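Local coordinates for protein membrane-bound lytic murein transglycosylase (Agrobacterium tumefaciens, PDB 2PNW) that probably cleaves the glycosidic bonds of the peptidoglycan sugar backbone, as a membrane-bound lytic transglycosylase of the MltA family, at residues A[305-310]-A[314-319]. Residues are numbered along the deposited sequence; the frame is centred on the assembly and turned at random.
Sequences PTLTHL and KPFARL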
ATOM      1  N   PRO A 305       7.121  -7.918 -18.291  1.00 32.18           N
ATOM      2  CA  PRO A 305       7.676  -7.468 -19.565  1.00 32.77           C
ATOM      3  C   PRO A 305       6.743  -6.555 -20.381  1.00 32.75           C
ATOM      4  O   PRO A 305       7.237  -5.705 -21.117  1.00 33.52           O
ATOM      5  CB  PRO A 305       7.991  -8.786 -20.292  1.00 32.94           C
ATOM      6  CG  PRO A 305       7.069  -9.773 -19.715  1.00 32.73           C
ATOM      7  CD  PRO A 305       6.942  -9.385 -18.261  1.00 32.18           C
ATOM      8  N   THR A 306       5.430  -6.695 -20.234  1.00 33.04           N
ATOM      9  CA  THR A 306       4.486  -5.766 -20.900  1.00 33.19           C
ATOM     10  C   THR A 306       4.450  -4.368 -20.257  1.00 33.03           C
ATOM     11  O   THR A 306       3.873  -3.428 -20.821  1.00 32.58           O
ATOM     12  CB  THR A 306       3.041  -6.327 -20.993  1.00 32.97           C
ATOM     13  OG1 THR A 306       2.478  -6.493 -19.682  1.00 33.99           O
ATOM     14  CG2 THR A 306       3.004  -7.649 -21.742  1.00 33.70           C
ATOM     15  N   LEU A 307       5.061  -4.232 -19.078  1.00 32.46           N
ATOM     16  CA  LEU A 307       5.093  -2.947 -18.375  1.00 31.40           C
ATOM     17  C   LEU A 307       6.376  -2.209 -18.714  1.00 31.94           C
ATOM     18  O   LEU A 307       7.463  -2.570 -18.233  1.00 31.90           O
ATOM     19  CB  LEU A 307       4.982  -3.172 -16.866  1.00 31.80           C
ATOM     20  CG  LEU A 307       5.051  -1.974 -15.912  1.00 30.94           C
ATOM     21  CD1 LEU A 307       3.944  -0.964 -16.177  1.00 31.47           C
ATOM     22  CD2 LEU A 307       4.975  -2.510 -14.470  1.00 30.34           C
ATOM     23  N   THR A 308       6.247  -1.166 -19.533  1.00 31.74           N
ATOM     24  CA  THR A 308       7.402  -0.489 -20.112  1.00 32.18           C
ATOM     25  C   THR A 308       7.534   0.968 -19.713  1.00 31.91           C
ATOM     26  O   THR A 308       8.620   1.528 -19.805  1.00 32.09           O
ATOM     27  CB  THR A 308       7.389  -0.591 -21.655  1.00 32.61           C
ATOM     28  OG1 THR A 308       6.166  -0.029 -22.160  1.00 34.02           O
ATOM     29  CG2 THR A 308       7.471  -2.045 -22.081  1.00 33.37           C
ATOM     30  N   HIS A 309       6.446   1.581 -19.242  1.00 31.74           N
ATOM     31  CA  HIS A 309       6.453   3.021 -19.004  1.00 32.20           C
ATOM     32  C   HIS A 309       7.080   3.461 -17.679  1.00 32.49           C
ATOM     33  O   HIS A 309       7.187   4.662 -17.419  1.00 32.55           O
ATOM     34  CB  HIS A 309       5.062   3.642 -19.233  1.00 32.52           C
ATOM     35  CG  HIS A 309       4.073   3.369 -18.142  1.00 32.39           C
ATOM     36  ND1 HIS A 309       3.337   2.209 -18.081  1.00 32.61           N
ATOM     37  CD2 HIS A 309       3.662   4.130 -17.101  1.00 34.11           C
ATOM     38  CE1 HIS A 309       2.530   2.251 -17.035  1.00 33.65           C
ATOM     39  NE2 HIS A 309       2.702   3.412 -16.427  1.00 33.82           N
ATOM     40  N   LEU A 310       7.516   2.495 -16.866  1.00 32.53           N
ATOM     41  CA  LEU A 310       8.309   2.806 -15.665  1.00 33.27           C
ATOM     42  C   LEU A 310       9.815   2.619 -15.909  1.00 34.23           C
ATOM     43  O   LEU A 310      10.624   2.805 -15.002  1.00 33.91           O
ATOM     44  CB  LEU A 310       7.859   1.962 -14.457  1.00 32.64           C
ATOM     45  CG  LEU A 310       6.361   1.915 -14.146  1.00 32.41           C
ATOM     46  CD1 LEU A 310       6.090   1.093 -12.894  1.00 29.99           C
ATOM     47  CD2 LEU A 310       5.810   3.332 -13.994  1.00 31.63           C
ATOM     48  N   LYS A 314      11.659   0.169 -21.697  1.00 38.68           N
ATOM     49  CA  LYS A 314      12.229  -1.155 -21.401  1.00 37.98           C
ATOM     50  C   LYS A 314      11.313  -1.958 -20.457  1.00 36.65           C
ATOM     51  O   LYS A 314      10.539  -1.363 -19.714  1.00 36.57           O
ATOM     52  CB  LYS A 314      13.615  -1.005 -20.775  1.00 38.38           C
ATOM     53  CG  LYS A 314      14.707  -0.486 -21.709  1.00 41.06           C
ATOM     54  CD  LYS A 314      16.034  -0.493 -20.965  1.00 45.50           C
ATOM     55  CE  LYS A 314      17.181   0.054 -21.789  1.00 48.56           C
ATOM     56  NZ  LYS A 314      18.455   0.007 -20.992  1.00 49.89           N
ATOM     57  N   PRO A 315      11.384  -3.310 -20.500  1.00 35.34           N
ATOM     58  CA  PRO A 315      10.567  -4.115 -19.600  1.00 33.69           C
ATOM     59  C   PRO A 315      10.904  -3.916 -18.116  1.00 32.21           C
ATOM     60  O   PRO A 315      12.067  -3.739 -17.751  1.00 31.56           O
ATOM     61  CB  PRO A 315      10.873  -5.554 -20.030  1.00 34.29           C
ATOM     62  CG  PRO A 315      12.170  -5.482 -20.757  1.00 35.10           C
ATOM     63  CD  PRO A 315      12.179  -4.152 -21.416  1.00 35.33           C
ATOM     64  N   PHE A 316       9.867  -3.934 -17.286  1.00 30.20           N
ATOM     65  CA  PHE A 316      10.007  -3.853 -15.834  1.00 28.27           C
ATOM     66  C   PHE A 316      10.599  -5.166 -15.318  1.00 27.42           C
ATOM     67  O   PHE A 316      10.017  -6.233 -15.508  1.00 26.99           O
ATOM     68  CB  PHE A 316       8.608  -3.620 -15.227  1.00 28.08           C
ATOM     69  CG  PHE A 316       8.616  -3.325 -13.744  1.00 27.32           C
ATOM     70  CD1 PHE A 316       8.585  -2.011 -13.297  1.00 26.14           C
ATOM     71  CD2 PHE A 316       8.624  -4.357 -12.803  1.00 27.76           C
ATOM     72  CE1 PHE A 316       8.575  -1.709 -11.926  1.00 26.11           C
ATOM     73  CE2 PHE A 316       8.614  -4.061 -11.421  1.00 26.28           C
ATOM     74  CZ  PHE A 316       8.591  -2.727 -10.996  1.00 26.39           C
ATOM     75  N   ALA A 317      11.760  -5.090 -14.681  1.00 27.04           N
ATOM     76  CA  ALA A 317      12.399  -6.264 -14.090  1.00 26.13           C
ATOM     77  C   ALA A 317      13.329  -5.794 -12.990  1.00 24.94           C
ATOM     78  O   ALA A 317      14.470  -5.422 -13.259  1.00 25.01           O
ATOM     79  CB  ALA A 317      13.188  -7.067 -15.157  1.00 26.70           C
ATOM     80  N   ARG A 318      12.847  -5.814 -11.746  1.00 23.34           N
ATOM     81  CA  ARG A 318      13.640  -5.254 -10.655  1.00 22.60           C
ATOM     82  C   ARG A 318      13.349  -5.926  -9.334  1.00 20.89           C
ATOM     83  O   ARG A 318      12.281  -6.505  -9.140  1.00 20.79           O
ATOM     84  CB  ARG A 318      13.433  -3.733 -10.537  1.00 22.26           C
ATOM     85  CG  ARG A 318      12.051  -3.293 -10.159  1.00 23.32           C
ATOM     86  CD  ARG A 318      11.950  -1.765 -10.101  1.00 24.52           C
ATOM     87  NE  ARG A 318      11.864  -1.144 -11.431  1.00 26.15           N
ATOM     88  CZ  ARG A 318      11.413   0.096 -11.654  1.00 29.64           C
ATOM     89  NH1 ARG A 318      10.999   0.860 -10.644  1.00 24.92           N
ATOM     90  NH2 ARG A 318      11.371   0.583 -12.893  1.00 29.53           N
ATOM     91  N   LEU A 319      14.337  -5.868  -8.452  1.00 20.42           N
ATOM     92  CA  LEU A 319      14.201  -6.335  -7.077  1.00 19.49           C
ATOM     93  C   LEU A 319      13.569  -5.260  -6.213  1.00 19.30           C
ATOM     94  O   LEU A 319      13.977  -4.089  -6.256  1.00 19.38           O
ATOM     95  CB  LEU A 319      15.563  -6.707  -6.510  1.00 19.56           C
ATOM     96  CG  LEU A 319      15.553  -7.466  -5.166  1.00 20.09           C
ATOM     97  CD1 LEU A 319      14.817  -8.825  -5.289  1.00 19.80           C
ATOM     98  CD2 LEU A 319      16.965  -7.673  -4.698  1.00 21.05           C
TER
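L307 and F316 lie side by side in a beta-hairpin of the 3D domain, which belongs to the double-psi beta-barrel clan; a long loop joins its antiparallel strands, 299-304 and 316-324. Both side chains point the same way, each with CG anti to its own backbone N, and the L307 CD2 methyl rests 3.8 Å from F316 CG, oblique to the ring. L310 crosses F316 at a slant from farther round the loop and brings its CD1 methyl within 3.9 Å of F316 CE1. Both leucine methyls sit on one side of the ring plane, L307 CD2 near CG and CD1, L310 CD1 near CD1 and CE1, and I337 of strand 334-341 continues the apolar cluster against both L307 and F316. The guanidinium of R318 lies on the opposite side of the ring at a shallow tilt to it, so that the ring is sandwiched between leucines and arginine. F316 CE1 stands 3.3 Å above the guanidinium plane, over its centre, an arrangement reached by the bend of the arginine chain at chi3 (77°). At the edge of that plane, NH2 gives a weak hydrogen bond to L310 O; it also forms a salt bridge with D311, while NH1 is bonded to G284 O, and these three partners fix the rotation of the group. T308 CA makes a CH···O contact to K314 O. At the base of the loop, P315 CB lies 3.8 Å from P305 CA. F316 N donates to L307 O at 2.9 Å, almost in line with the carbonyl bond (C=O···N 169°) although bent at the hydrogen (133°).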